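Local coordinates for polysaccharide deacetylase-like protein (Bacillus anthracis, PDB 4V33) that probably removes acetyl groups from polysaccharide as a zinc-dependent deacetylase, and is required for osmotic stability and maintenance of cell shape, at residues Met148-Asp153 / Phe204-Lys209; Asn180-Leu185 / Lys198-Thr203; Ile79-Asp84 / Glu111-Glu116. One frame throughout, in Å; residues are numbered along the deposited sequence.

Interaction 1. Residues Met148-Asp153 / Phe204-Lys209; sequences MYHAID and FDDGMK. With ZN (zinc ion), chain D; ACT (acetate ion), chain C.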
loop_
_atom_site.group_PDB
_atom_site.type_symbol
_atom_site.label_atom_id
_atom_site.label_comp_id
_atom_site.label_asym_id
_atom_site.label_seq_id
_atom_site.Cartn_x
_atom_site.Cartn_y
_atom_site.Cartn_z
ATOM N N MET A 148 -10.386 4.384 -5.439
ATOM C CA MET A 148 -10.419 5.298 -6.571
ATOM C C MET A 148 -11.562 6.306 -6.435
ATOM O O MET A 148 -12.744 5.933 -6.488
ATOM C CB MET A 148 -10.583 4.530 -7.874
ATOM C CG MET A 148 -10.713 5.448 -9.095
ATOM S SD MET A 148 -10.863 4.558 -10.642
ATOM C CE MET A 148 -12.297 3.547 -10.287
ATOM N N TYR A 149 -11.185 7.567 -6.235
ATOM C CA TYR A 149 -12.111 8.695 -6.268
ATOM C C TYR A 149 -11.892 9.530 -7.516
ATOM O O TYR A 149 -10.840 9.439 -8.159
ATOM C CB TYR A 149 -11.882 9.593 -5.059
ATOM C CG TYR A 149 -12.278 8.993 -3.734
ATOM C CD1 TYR A 149 -13.590 9.107 -3.270
ATOM C CD2 TYR A 149 -11.356 8.340 -2.932
ATOM C CE1 TYR A 149 -13.971 8.585 -2.063
ATOM C CE2 TYR A 149 -11.728 7.802 -1.710
ATOM C CZ TYR A 149 -13.030 7.934 -1.274
ATOM O OH TYR A 149 -13.383 7.401 -0.060
ATOM N N HIS A 150 -12.892 10.334 -7.870
ATOM C CA HIS A 150 -12.763 11.317 -8.933
ATOM C C HIS A 150 -13.058 12.715 -8.398
ATOM O O HIS A 150 -12.166 13.361 -7.849
ATOM C CB HIS A 150 -13.660 10.955 -10.114
ATOM C CG HIS A 150 -13.115 9.836 -10.941
ATOM N ND1 HIS A 150 -13.182 8.516 -10.547
ATOM C CD2 HIS A 150 -12.447 9.847 -12.119
ATOM C CE1 HIS A 150 -12.604 7.758 -11.467
ATOM N NE2 HIS A 150 -12.140 8.541 -12.422
ATOM N N ALA A 151 -14.297 13.179 -8.541
ATOM C CA ALA A 151 -14.674 14.498 -8.044
ATOM C C ALA A 151 -15.079 14.411 -6.575
ATOM O O ALA A 151 -15.764 13.472 -6.168
ATOM C CB ALA A 151 -15.818 15.062 -8.865
ATOM N N ILE A 152 -14.614 15.369 -5.776
ATOM C CA ILE A 152 -15.094 15.540 -4.404
ATOM C C ILE A 152 -15.814 16.876 -4.361
ATOM O O ILE A 152 -15.209 17.930 -4.181
ATOM C CB ILE A 152 -13.955 15.504 -3.376
ATOM C CG1 ILE A 152 -13.124 14.222 -3.540
ATOM C CG2 ILE A 152 -14.525 15.598 -1.960
ATOM C CD1 ILE A 152 -13.901 12.931 -3.278
ATOM N N ASP A 153 -17.122 16.843 -4.578
ATOM C CA ASP A 153 -17.891 18.077 -4.669
ATOM C C ASP A 153 -19.352 17.723 -4.511
ATOM O O ASP A 153 -19.721 16.559 -4.701
ATOM C CB ASP A 153 -17.672 18.758 -6.029
ATOM C CG ASP A 153 -17.900 20.255 -5.981
ATOM O OD1 ASP A 153 -18.450 20.750 -4.975
ATOM O OD2 ASP A 153 -17.529 20.942 -6.958
ATOM N N PHE A 204 -6.982 9.592 -6.227
ATOM C CA PHE A 204 -7.893 10.467 -6.959
ATOM C C PHE A 204 -7.441 10.539 -8.396
ATOM O O PHE A 204 -6.239 10.682 -8.666
ATOM C CB PHE A 204 -7.841 11.883 -6.384
ATOM C CG PHE A 204 -8.251 11.967 -4.953
ATOM C CD1 PHE A 204 -7.312 11.803 -3.949
ATOM C CD2 PHE A 204 -9.573 12.213 -4.606
ATOM C CE1 PHE A 204 -7.673 11.871 -2.608
ATOM C CE2 PHE A 204 -9.944 12.283 -3.262
ATOM C CZ PHE A 204 -8.991 12.112 -2.262
ATOM N N ASP A 205 -8.399 10.468 -9.313
ATOM C CA ASP A 205 -8.087 10.562 -10.734
ATOM C C ASP A 205 -8.490 11.899 -11.322
ATOM O O ASP A 205 -9.643 12.326 -11.165
ATOM C CB ASP A 205 -8.798 9.458 -11.526
ATOM C CG ASP A 205 -8.148 8.094 -11.349
ATOM O OD1 ASP A 205 -7.280 7.943 -10.473
ATOM O OD2 ASP A 205 -8.511 7.169 -12.102
ATOM N N ASP A 206 -7.513 12.520 -11.989
ATOM C CA ASP A 206 -7.639 13.597 -12.993
ATOM C C ASP A 206 -7.026 14.936 -12.599
ATOM O O ASP A 206 -6.544 15.672 -13.467
ATOM C CB ASP A 206 -9.066 13.837 -13.519
ATOM C CG ASP A 206 -9.662 12.630 -14.231
ATOM O OD1 ASP A 206 -8.989 11.576 -14.422
ATOM O OD2 ASP A 206 -10.848 12.758 -14.607
ATOM N N GLY A 207 -7.038 15.262 -11.313
ATOM C CA GLY A 207 -6.548 16.554 -10.872
ATOM C C GLY A 207 -7.583 17.657 -10.992
ATOM O O GLY A 207 -7.257 18.791 -11.334
ATOM N N MET A 208 -8.843 17.323 -10.719
ATOM C CA MET A 208 -9.884 18.339 -10.665
ATOM C C MET A 208 -9.627 19.324 -9.528
ATOM O O MET A 208 -9.147 18.944 -8.454
ATOM C CB MET A 208 -11.252 17.687 -10.475
ATOM C CG MET A 208 -11.714 16.924 -11.695
ATOM S SD MET A 208 -13.309 16.130 -11.396
ATOM C CE MET A 208 -12.787 14.427 -11.292
ATOM N N LYS A 209 -9.978 20.583 -9.769
ATOM C CA LYS A 209 -9.847 21.637 -8.774
ATOM C C LYS A 209 -10.568 21.262 -7.482
ATOM O O LYS A 209 -10.089 21.558 -6.376
ATOM C CB LYS A 209 -10.428 22.940 -9.327
ATOM C CG LYS A 209 -10.353 24.130 -8.387
ATOM C CD LYS A 209 -8.944 24.662 -8.320
ATOM C CE LYS A 209 -8.908 26.098 -7.816
ATOM N NZ LYS A 209 -7.534 26.648 -7.948
HETATM ZN ZN ZN D . -9.240 9.731 -15.476
HETATM C C ACT C . -9.959 7.029 -15.096
HETATM O O ACT C . -9.964 7.904 -14.190
HETATM O OXT ACT C . -10.366 7.354 -16.244
HETATM C CH3 ACT C . -9.484 5.640 -14.822
HETATM O O HOH W 1 -11.258 10.013 -15.446
#

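Interaction 2. Residues Asn180-Leu185 / Lys198-Thr203; sequences NGYTLL and KPIFVT. With ACT (acetate ion), chain E; EDO (1,2-ethanediol), chain G.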
loop_
_atom_site.group_PDB
_atom_site.type_symbol
_atom_site.label_atom_id
_atom_site.label_comp_id
_atom_site.label_asym_id
_atom_site.label_seq_id
_atom_site.Cartn_x
_atom_site.Cartn_y
_atom_site.Cartn_z
ATOM N N ASN A 180 -10.815 3.289 12.525
ATOM C CA ASN A 180 -10.657 1.836 12.465
ATOM C C ASN A 180 -9.228 1.374 12.241
ATOM O O ASN A 180 -8.995 0.226 11.882
ATOM C CB ASN A 180 -11.602 1.224 11.432
ATOM C CG ASN A 180 -13.028 1.196 11.927
ATOM O OD1 ASN A 180 -13.423 0.287 12.662
ATOM N ND2 ASN A 180 -13.800 2.216 11.568
ATOM N N GLY A 181 -8.286 2.282 12.457
ATOM C CA GLY A 181 -6.882 1.920 12.517
ATOM C C GLY A 181 -6.220 1.620 11.190
ATOM O O GLY A 181 -5.216 0.917 11.148
ATOM N N TYR A 182 -6.772 2.140 10.099
ATOM C CA TYR A 182 -6.133 1.992 8.798
ATOM C C TYR A 182 -4.880 2.856 8.714
ATOM O O TYR A 182 -4.811 3.924 9.319
ATOM C CB TYR A 182 -7.119 2.366 7.676
ATOM C CG TYR A 182 -8.161 1.303 7.439
ATOM C CD1 TYR A 182 -9.282 1.206 8.262
ATOM C CD2 TYR A 182 -8.012 0.373 6.417
ATOM C CE1 TYR A 182 -10.225 0.213 8.059
ATOM C CE2 TYR A 182 -8.949 -0.621 6.211
ATOM C CZ TYR A 182 -10.056 -0.691 7.033
ATOM O OH TYR A 182 -10.996 -1.680 6.837
ATOM N N THR A 183 -3.891 2.384 7.955
ATOM C CA THR A 183 -2.695 3.172 7.703
ATOM C C THR A 183 -2.709 3.616 6.244
ATOM O O THR A 183 -2.558 2.804 5.323
ATOM C CB THR A 183 -1.397 2.372 7.984
ATOM O OG1 THR A 183 -1.425 1.851 9.315
ATOM C CG2 THR A 183 -0.172 3.269 7.820
ATOM N N LEU A 184 -2.918 4.910 6.036
ATOM C CA LEU A 184 -2.942 5.452 4.679
ATOM C C LEU A 184 -1.516 5.548 4.151
ATOM O O LEU A 184 -0.609 6.008 4.854
ATOM C CB LEU A 184 -3.633 6.819 4.656
ATOM C CG LEU A 184 -5.172 6.810 4.655
ATOM C CD1 LEU A 184 -5.787 6.198 5.921
ATOM C CD2 LEU A 184 -5.705 8.224 4.443
ATOM N N LEU A 185 -1.327 5.085 2.921
ATOM C CA LEU A 185 -0.016 5.058 2.290
ATOM C C LEU A 185 -0.060 5.661 0.900
ATOM O O LEU A 185 -1.127 5.794 0.292
ATOM C CB LEU A 185 0.496 3.621 2.161
ATOM C CG LEU A 185 0.739 2.849 3.456
ATOM C CD1 LEU A 185 1.154 1.421 3.126
ATOM C CD2 LEU A 185 1.794 3.540 4.315
ATOM N N LYS A 198 -3.402 -2.612 8.566
ATOM C CA LYS A 198 -4.464 -2.226 7.635
ATOM C C LYS A 198 -4.036 -1.185 6.599
ATOM O O LYS A 198 -4.581 -0.077 6.556
ATOM C CB LYS A 198 -5.674 -1.716 8.422
ATOM C CG LYS A 198 -6.292 -2.752 9.345
ATOM C CD LYS A 198 -7.542 -2.185 10.011
ATOM C CE LYS A 198 -8.114 -3.151 11.017
ATOM N NZ LYS A 198 -9.382 -2.617 11.591
ATOM N N PRO A 199 -3.049 -1.530 5.765
ATOM C CA PRO A 199 -2.607 -0.605 4.717
ATOM C C PRO A 199 -3.727 -0.298 3.734
ATOM O O PRO A 199 -4.529 -1.173 3.414
ATOM C CB PRO A 199 -1.499 -1.396 4.004
ATOM C CG PRO A 199 -1.848 -2.842 4.268
ATOM C CD PRO A 199 -2.351 -2.827 5.691
ATOM N N ILE A 200 -3.782 0.943 3.266
ATOM C CA ILE A 200 -4.769 1.342 2.275
ATOM C C ILE A 200 -4.235 2.538 1.490
ATOM O O ILE A 200 -3.512 3.371 2.045
ATOM C CB ILE A 200 -6.131 1.661 2.946
ATOM C CG1 ILE A 200 -7.222 1.878 1.891
ATOM C CG2 ILE A 200 -6.022 2.862 3.905
ATOM C CD1 ILE A 200 -8.643 1.729 2.471
ATOM N N PHE A 201 -4.572 2.597 0.204
ATOM C CA PHE A 201 -4.162 3.696 -0.660
ATOM C C PHE A 201 -5.386 4.471 -1.103
ATOM O O PHE A 201 -6.254 3.927 -1.780
ATOM C CB PHE A 201 -3.438 3.159 -1.904
ATOM C CG PHE A 201 -2.026 2.725 -1.637
ATOM C CD1 PHE A 201 -1.764 1.632 -0.829
ATOM C CD2 PHE A 201 -0.959 3.409 -2.196
ATOM C CE1 PHE A 201 -0.459 1.229 -0.572
ATOM C CE2 PHE A 201 0.344 3.010 -1.947
ATOM C CZ PHE A 201 0.595 1.928 -1.138
ATOM N N VAL A 202 -5.466 5.734 -0.700
ATOM C CA VAL A 202 -6.510 6.616 -1.198
ATOM C C VAL A 202 -5.968 7.299 -2.454
ATOM O O VAL A 202 -4.910 7.938 -2.404
ATOM C CB VAL A 202 -6.883 7.682 -0.158
ATOM C CG1 VAL A 202 -7.968 8.614 -0.704
ATOM C CG2 VAL A 202 -7.340 7.015 1.152
ATOM N N THR A 203 -6.671 7.140 -3.577
ATOM C CA THR A 203 -6.241 7.779 -4.830
ATOM C C THR A 203 -7.374 8.562 -5.480
ATOM O O THR A 203 -8.556 8.219 -5.329
ATOM C CB THR A 203 -5.645 6.780 -5.884
ATOM O OG1 THR A 203 -6.696 6.095 -6.581
ATOM C CG2 THR A 203 -4.705 5.767 -5.230
HETATM C C ACT E . -12.302 -2.729 9.658
HETATM O O ACT E . -12.665 -1.984 8.725
HETATM O OXT ACT E . -11.140 -3.176 9.570
HETATM C CH3 ACT E . -13.206 -3.065 10.807
HETATM C C1 EDO G . -2.883 6.514 10.448
HETATM O O1 EDO G . -1.884 7.502 10.710
HETATM C C2 EDO G . -3.533 6.781 9.090
HETATM O O2 EDO G . -2.546 6.751 8.064
HETATM O O HOH W 2 -3.618 6.832 1.080
HETATM O O HOH W 3 -2.327 6.599 -2.148
#

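Interaction 3. Residues Ile79-Asp84 / Glu111-Glu116; sequences IWRTAD and EGKRGE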
loop_
_atom_site.group_PDB
_atom_site.type_symbol
_atom_site.label_atom_id
_atom_site.label_comp_id
_atom_site.label_asym_id
_atom_site.label_seq_id
_atom_site.Cartn_x
_atom_site.Cartn_y
_atom_site.Cartn_z
ATOM N N ILE A 79 9.065 -13.460 18.721
ATOM C CA ILE A 79 8.367 -13.106 17.491
ATOM C C ILE A 79 7.395 -11.974 17.750
ATOM O O ILE A 79 6.694 -11.954 18.772
ATOM C CB ILE A 79 7.603 -14.314 16.910
ATOM C CG1 ILE A 79 8.569 -15.477 16.667
ATOM C CG2 ILE A 79 6.886 -13.933 15.615
ATOM C CD1 ILE A 79 7.920 -16.712 16.073
ATOM N N TRP A 80 7.372 -11.017 16.829
ATOM C CA TRP A 80 6.380 -9.957 16.870
ATOM C C TRP A 80 6.034 -9.499 15.470
ATOM O O TRP A 80 6.803 -9.690 14.528
ATOM C CB TRP A 80 6.864 -8.768 17.701
ATOM C CG TRP A 80 7.989 -7.971 17.106
ATOM C CD1 TRP A 80 7.885 -6.803 16.402
ATOM C CD2 TRP A 80 9.388 -8.254 17.207
ATOM N NE1 TRP A 80 9.135 -6.353 16.047
ATOM C CE2 TRP A 80 10.074 -7.225 16.531
ATOM C CE3 TRP A 80 10.130 -9.282 17.802
ATOM C CZ2 TRP A 80 11.464 -7.195 16.428
ATOM C CZ3 TRP A 80 11.511 -9.250 17.700
ATOM C CH2 TRP A 80 12.161 -8.214 17.016
ATOM N N ARG A 81 4.864 -8.886 15.340
ATOM C CA ARG A 81 4.483 -8.269 14.078
ATOM C C ARG A 81 5.099 -6.896 14.018
ATOM O O ARG A 81 4.904 -6.095 14.927
ATOM C CB ARG A 81 2.977 -8.098 14.014
ATOM C CG ARG A 81 2.246 -9.355 13.744
ATOM C CD ARG A 81 0.769 -9.110 13.529
ATOM N NE ARG A 81 0.467 -8.414 12.281
ATOM C CZ ARG A 81 -0.004 -7.173 12.213
ATOM N NH1 ARG A 81 -0.205 -6.479 13.321
ATOM N NH2 ARG A 81 -0.275 -6.623 11.037
ATOM N N THR A 82 5.814 -6.617 12.937
ATOM C CA THR A 82 6.448 -5.317 12.755
ATOM C C THR A 82 5.453 -4.175 12.971
ATOM O O THR A 82 5.766 -3.177 13.631
ATOM C CB THR A 82 7.063 -5.224 11.364
ATOM O OG1 THR A 82 8.077 -6.234 11.246
ATOM C CG2 THR A 82 7.680 -3.857 11.134
ATOM N N ALA A 83 4.246 -4.360 12.446
ATOM C CA ALA A 83 3.193 -3.349 12.523
ATOM C C ALA A 83 2.786 -3.015 13.956
ATOM O O ALA A 83 2.354 -1.899 14.243
ATOM C CB ALA A 83 1.979 -3.806 11.730
ATOM N N ASP A 84 2.927 -3.981 14.856
ATOM C CA ASP A 84 2.486 -3.802 16.236
ATOM C C ASP A 84 3.618 -3.392 17.180
ATOM O O ASP A 84 3.365 -2.917 18.295
ATOM C CB ASP A 84 1.800 -5.074 16.738
ATOM C CG ASP A 84 0.455 -5.302 16.090
ATOM O OD1 ASP A 84 -0.149 -4.312 15.637
ATOM O OD2 ASP A 84 -0.005 -6.463 16.044
ATOM N N GLU A 111 -3.714 -13.231 16.581
ATOM C CA GLU A 111 -5.028 -12.622 16.382
ATOM C C GLU A 111 -5.516 -12.681 14.930
ATOM O O GLU A 111 -6.384 -11.902 14.534
ATOM C CB GLU A 111 -5.020 -11.168 16.867
ATOM C CG GLU A 111 -4.578 -10.975 18.314
ATOM C CD GLU A 111 -4.367 -9.508 18.643
ATOM O OE1 GLU A 111 -5.347 -8.842 19.036
ATOM O OE2 GLU A 111 -3.230 -9.015 18.489
ATOM N N GLY A 112 -4.967 -13.608 14.147
ATOM C CA GLY A 112 -5.332 -13.725 12.741
ATOM C C GLY A 112 -4.695 -12.664 11.858
ATOM O O GLY A 112 -5.024 -12.533 10.674
ATOM N N LYS A 113 -3.782 -11.895 12.435
ATOM C CA LYS A 113 -3.157 -10.793 11.727
ATOM C C LYS A 113 -2.069 -11.276 10.769
ATOM O O LYS A 113 -1.483 -12.337 10.961
ATOM C CB LYS A 113 -2.572 -9.785 12.718
ATOM C CG LYS A 113 -3.592 -9.028 13.545
ATOM C CD LYS A 113 -2.898 -8.409 14.760
ATOM C CE LYS A 113 -3.765 -7.396 15.481
ATOM N NZ LYS A 113 -3.012 -6.774 16.615
ATOM N N ARG A 114 -1.812 -10.480 9.737
ATOM C CA ARG A 114 -0.861 -10.844 8.696
ATOM C C ARG A 114 0.232 -9.782 8.569
ATOM O O ARG A 114 0.384 -8.924 9.443
ATOM C CB ARG A 114 -1.611 -11.060 7.376
ATOM C CG ARG A 114 -2.667 -12.158 7.489
ATOM C CD ARG A 114 -3.456 -12.362 6.196
ATOM N NE ARG A 114 -2.573 -12.661 5.080
ATOM C CZ ARG A 114 -2.094 -13.870 4.814
ATOM N NH1 ARG A 114 -2.409 -14.901 5.592
ATOM N NH2 ARG A 114 -1.290 -14.049 3.776
ATOM N N GLY A 115 1.009 -9.845 7.498
ATOM C CA GLY A 115 2.129 -8.937 7.340
ATOM C C GLY A 115 3.463 -9.534 7.746
ATOM O O GLY A 115 3.622 -10.756 7.820
ATOM N N GLU A 116 4.430 -8.655 7.994
ATOM C CA GLU A 116 5.778 -9.065 8.378
ATOM C C GLU A 116 5.870 -9.376 9.870
ATOM O O GLU A 116 5.434 -8.589 10.725
ATOM C CB GLU A 116 6.780 -7.971 8.022
ATOM C CG GLU A 116 8.240 -8.345 8.272
ATOM C CD GLU A 116 9.159 -7.166 8.063
ATOM O OE1 GLU A 116 9.230 -6.298 8.955
ATOM O OE2 GLU A 116 9.796 -7.089 6.996
HETATM O O HOH W 4 3.780 -6.340 10.396
HETATM O O HOH W 5 -2.951 -4.094 15.319
#

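Interaction 1. Residues Met148-Asp153 / Phe204-Lys209
His150 and Asp205 meet around a single oxygen, O of a bound acetate. His150 NE2 donates to that oxygen at 2.9 Å, and Asp205 OD2 lies 2.6 Å from it. Zinc also binds this oxygen, at 2.4 Å, longer than its 2.1 Å bond to Asp206 OD1. His264, His268 and water 1 are also ligands. Asp206 OD2 accepts a bond from that water. Phe303 N also bonds the acetate. Asp205 CB packs over one face of the imidazole, 3.9 Å from its centroid. Asp205 OD2 has a salt bridge to Arg343 as well.

The backbones join as parallel strands, with Asp205 N bonded to Tyr149 O at 2.9 Å. Behind the site, the Tyr149 and Phe204 rings are nearly parallel but slid well apart. Tyr149 CB reaches Phe204 CD2, and Ile152 CG1 meets the edge of the same ring. Met208 bends at its last torsion, which lays CE against the backbone of His150 and Ala151.

The aspartate and two histidines on zinc match the metal triad of the polysaccharide deacetylase family. The acetate probably came from the crystallisation liquor. Bound to the metal, it may mimic the acetate that deacetylation would release.

Interaction 2. Residues Asn180-Leu185 / Lys198-Thr203
Thr183 is held through both its backbone polar atoms by the facing strand. Its N donates to Lys198 O at 2.9 Å, and its O accepts from Ile200 N. Leu185 N bonds Ile200 O at 2.9 Å. These three bonds make a parallel ladder. It opens at Leu185 O, which is 4.5 Å from Val202 N. Water 2 takes the bond from Val202 N and lies 2.8 Å from Leu185 O. Water 3 lies near Leu185 O and Val202 O.

The outward N of Leu184 donates to a bound ethanediol. Thr183 OG1 is bonded to Asn197 O, just before the second segment.

The Lys198 chain is extended beyond CG and runs across one face of Tyr182, its CD 4.0 Å above the ring centre. This brings NZ to Asn180 O at 2.9 Å, in the carbonyl plane. An acetate bridges Lys198 and Tyr182: one oxygen accepts from Lys198 NZ, the other from Tyr182 OH at 2.5 Å. Tyr176 OH bonds it too.

Leu184 and Ile200 lie side by side, and Leu184 CD2 touches Val202 CG2. Leu185 CB packs over one face of Phe201, towards the rim of the ring.

Parallel strands and outer helices fit the distorted beta/alpha barrel of polysaccharide deacetylases. Helix 167-179 covers the Leu184-Ile200 side through Leu177. Strand 183-185 pairs in the parallel sheet with strand 199-206, which also pairs with 146-149 and 230-234.

Interaction 3. Residues Ile79-Asp84 / Glu111-Glu116
Arg81 and Arg114 are joined by a side-on grip on a carbonyl. Arg81 NE and Arg81 NH2 both donate to Arg114 O, each at 2.9 Å. The oxygen lies in the guanidinium plane, and the two nitrogens reach it from opposite faces of its own carbonyl plane. Thr82 N donates to Glu116 O at 3.0 Å. Water 4 links Ala83 N to Glu116 O. Glu116 OE1 accepts from Thr82 OG1 at 2.6 Å with its anti lone pair, the one away from the other carboxylate oxygen. Glu116 CG stands anti to the backbone N (chi1 -175°), and the extended chain carries the carboxylate to Thr82.

The charged groups form a network. Lys113 NZ meets Asp84 OD2 tip to tip at 3.1 Å, from above the carboxylate plane, and also pairs with Glu111 OE2. Asp84 OD2 takes a weak bond from Arg81 NH1. The shared carboxylate probably offsets the repulsion between Arg81 and Lys113. Water 5 bridges Asp84 OD1 and Lys113 NZ.

In packing, Lys113 CB lies over one face of the Arg81 guanidinium, toward its rim.

The contact lies at one end of an antiparallel sheet, consistent with a fibronectin type III domain, where strand 74-81 ends and its neighbour 115-124 begins. Beyond it, Glu116 OE2 forms a salt bridge with Lys195.

From the N terminus, interaction 3 comes first. It closes a loop of 26 residues that holds strands 90-94 and 103-106, within the antiparallel N-terminal domain. Interaction 1 then opens on strand 146-149 and spans 50 residues. Before it closes, interaction 2 closes a tighter loop of 12 residues, so 2 is nested within 1. Interactions 1 and 2 join strands of the deacetylase sheet. They share strand 199-206 and touch through a probable hydrogen bond from Tyr149 N to Thr203 O. Their centres are about 18 Å apart. Interaction 3 is about 34 Å from interaction 1, centre to centre. The loop of interaction 2 reaches back to the N-terminal domain, and interactions 2 and 3 come within about 6 Å between nearest atoms.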